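Local coordinates for histidine triad (HIT) protein (Sinorhizobium meliloti, PDB 3NRD) that probably binds nucleotides and may, like other histidine triad proteins, hydrolyse or transfer nucleotides at a phosphate group, at the interface of chains A and B. Sequence-based numbering; all coordinates share one arbitrary frame. Chains: chain A/B, histidine triad (HIT) protein.

The interface of chains A and B. Residues chain A 85-87, 90; chain B 79-81, 106.
The loop after strand 79-84 of chain A, carrying A:Leu85, A:Gly86, A:Asn87 and A:Arg90, packs against the start of strand 79-84 of chain B and the loop bearing B:Trp106. A:Asn87 and B:Asn81 pair through their carboxamides, each giving an N-H and taking one, which suits asparagine because it carries both groups on a short arm. B:Asn81 ND2 donates to A:Asn87 OD1 at 2.9 Å from above the carbonyl plane, whereas A:Asn87 ND2 reaches B:Asn81 OD1 at 3.0 Å on a lone pair; the two amides are twisted 29° apart. B:Trp106 flanks this pair: A:Asn87 CB lies over its six-membered ring, 4.0 Å from the centroid, and A:Arg90 NH2 meets the ring edge, 3.5 Å from B:Trp106 CH2, with the guanidinium nearly perpendicular. B:Lys79 has the length to pass A:Gly86 and then, bent at chi2 (69°) and chi4 (55°), turns its amine to A:Leu85 O, with NZ 2.8 Å away. The same NZ donates to B:Ile80 O, tying both chains' backbones together. A methionine in place of B:Lys79 would probably leave both carbonyls without this shared donor and weaken the hold on the A:Leu85 loop. A:Leu85 adds apolar contact, its CD2 against B:Asn81 CB. With its symmetry twin, the patch joins the two subunits of what is likely the HIT-family dimer.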
ATOM      1  N   LEU A  85       1.221   4.022  -4.556  1.00 19.88           N
ATOM      2  CA  LEU A  85       2.130   5.136  -4.388  1.00 20.52           C
ATOM      3  C   LEU A  85       1.793   6.178  -5.448  1.00 20.77           C
ATOM      4  O   LEU A  85       1.067   7.115  -5.164  1.00 20.13           O
ATOM      5  CB  LEU A  85       3.607   4.662  -4.415  1.00 20.60           C
ATOM      6  CG  LEU A  85       3.942   3.441  -3.516  1.00 21.61           C
ATOM      7  CD1 LEU A  85       5.427   3.039  -3.619  1.00 20.32           C
ATOM      8  CD2 LEU A  85       3.576   3.707  -2.093  1.00 18.65           C
ATOM      9  N   GLY A  86       2.270   5.982  -6.679  1.00 21.68           N
ATOM     10  CA  GLY A  86       1.938   6.843  -7.765  1.00 22.04           C
ATOM     11  C   GLY A  86       2.595   8.191  -7.775  1.00 23.60           C
ATOM     12  O   GLY A  86       2.021   9.136  -8.316  1.00 23.97           O
ATOM     13  N   ASN A  87       3.792   8.293  -7.219  1.00 24.21           N
ATOM     14  CA  ASN A  87       4.545   9.531  -7.321  1.00 26.83           C
ATOM     15  C   ASN A  87       5.086   9.618  -8.761  1.00 28.34           C
ATOM     16  O   ASN A  87       5.142  10.696  -9.307  1.00 29.82           O
ATOM     17  CB  ASN A  87       5.677   9.637  -6.277  1.00 26.58           C
ATOM     18  CG  ASN A  87       5.173   9.506  -4.819  1.00 26.96           C
ATOM     19  OD1 ASN A  87       4.026   9.851  -4.512  1.00 25.36           O
ATOM     20  ND2 ASN A  87       6.028   8.985  -3.928  1.00 21.92           N
ATOM     21  N   ARG A  90       0.997   8.400 -12.304  1.00 26.29           N
ATOM     22  CA  ARG A  90      -0.197   8.856 -11.558  1.00 26.31           C
ATOM     23  C   ARG A  90      -1.440   8.003 -11.701  1.00 24.87           C
ATOM     24  O   ARG A  90      -2.249   7.986 -10.797  1.00 24.94           O
ATOM     25  CB  ARG A  90      -0.578  10.295 -11.945  1.00 27.67           C
ATOM     26  CG  ARG A  90       0.333  11.312 -11.339  1.00 31.14           C
ATOM     27  CD  ARG A  90       0.167  11.380  -9.818  1.00 34.89           C
ATOM     28  NE  ARG A  90       1.376  11.919  -9.204  1.00 37.19           N
ATOM     29  CZ  ARG A  90       1.538  13.177  -8.805  1.00 40.58           C
ATOM     30  NH1 ARG A  90       0.557  14.093  -8.882  1.00 41.78           N
ATOM     31  NH2 ARG A  90       2.712  13.514  -8.299  1.00 41.74           N
TER
ATOM     32  N   LYS B  79       0.258  14.089  -3.600  1.00 21.46           N
ATOM     33  CA  LYS B  79      -0.055  12.681  -3.719  1.00 21.45           C
ATOM     34  C   LYS B  79      -0.042  12.015  -2.369  1.00 20.38           C
ATOM     35  O   LYS B  79       0.774  12.345  -1.502  1.00 19.58           O
ATOM     36  CB  LYS B  79       0.957  11.992  -4.660  1.00 22.10           C
ATOM     37  CG  LYS B  79       0.606  10.568  -5.127  1.00 20.75           C
ATOM     38  CD  LYS B  79      -0.605  10.520  -6.081  1.00 21.17           C
ATOM     39  CE  LYS B  79      -1.139   9.083  -6.355  1.00 18.35           C
ATOM     40  NZ  LYS B  79      -1.489   8.337  -5.132  1.00 20.20           N
ATOM     41  N   ILE B  80      -0.959  11.075  -2.192  1.00 20.66           N
ATOM     42  CA  ILE B  80      -0.994  10.223  -1.027  1.00 19.79           C
ATOM     43  C   ILE B  80      -0.373   8.880  -1.381  1.00 19.57           C
ATOM     44  O   ILE B  80      -0.675   8.318  -2.444  1.00 20.56           O
ATOM     45  CB  ILE B  80      -2.416   9.950  -0.519  1.00 19.68           C
ATOM     46  CG1 ILE B  80      -3.131  11.235  -0.122  1.00 20.50           C
ATOM     47  CG2 ILE B  80      -2.359   9.044   0.693  1.00 19.27           C
ATOM     48  CD1 ILE B  80      -2.502  12.002   1.001  1.00 20.76           C
ATOM     49  N   ASN B  81       0.486   8.372  -0.496  1.00 18.84           N
ATOM     50  CA  ASN B  81       1.038   7.025  -0.622  1.00 19.07           C
ATOM     51  C   ASN B  81       0.464   6.122   0.458  1.00 18.90           C
ATOM     52  O   ASN B  81       0.443   6.489   1.640  1.00 19.52           O
ATOM     53  CB  ASN B  81       2.564   7.014  -0.496  1.00 18.51           C
ATOM     54  CG  ASN B  81       3.288   7.711  -1.670  1.00 20.96           C
ATOM     55  OD1 ASN B  81       4.528   7.826  -1.649  1.00 19.86           O
ATOM     56  ND2 ASN B  81       2.546   8.150  -2.686  1.00 17.24           N
ATOM     57  N   TRP B 106      11.766  12.375  -2.544  1.00 24.60           N
ATOM     58  CA  TRP B 106      10.812  12.405  -3.638  1.00 24.76           C
ATOM     59  C   TRP B 106      11.532  12.045  -4.947  1.00 25.40           C
ATOM     60  O   TRP B 106      12.586  12.575  -5.193  1.00 26.01           O
ATOM     61  CB  TRP B 106      10.171  13.782  -3.808  1.00 25.30           C
ATOM     62  CG  TRP B 106       9.329  13.859  -5.053  1.00 25.34           C
ATOM     63  CD1 TRP B 106       9.745  14.179  -6.306  1.00 27.29           C
ATOM     64  CD2 TRP B 106       7.933  13.595  -5.154  1.00 24.46           C
ATOM     65  NE1 TRP B 106       8.692  14.140  -7.191  1.00 27.00           N
ATOM     66  CE2 TRP B 106       7.562  13.794  -6.503  1.00 25.60           C
ATOM     67  CE3 TRP B 106       6.950  13.247  -4.232  1.00 25.43           C
ATOM     68  CZ2 TRP B 106       6.253  13.634  -6.950  1.00 26.13           C
ATOM     69  CZ3 TRP B 106       5.646  13.093  -4.674  1.00 25.98           C
ATOM     70  CH2 TRP B 106       5.316  13.271  -6.024  1.00 26.51           C
TER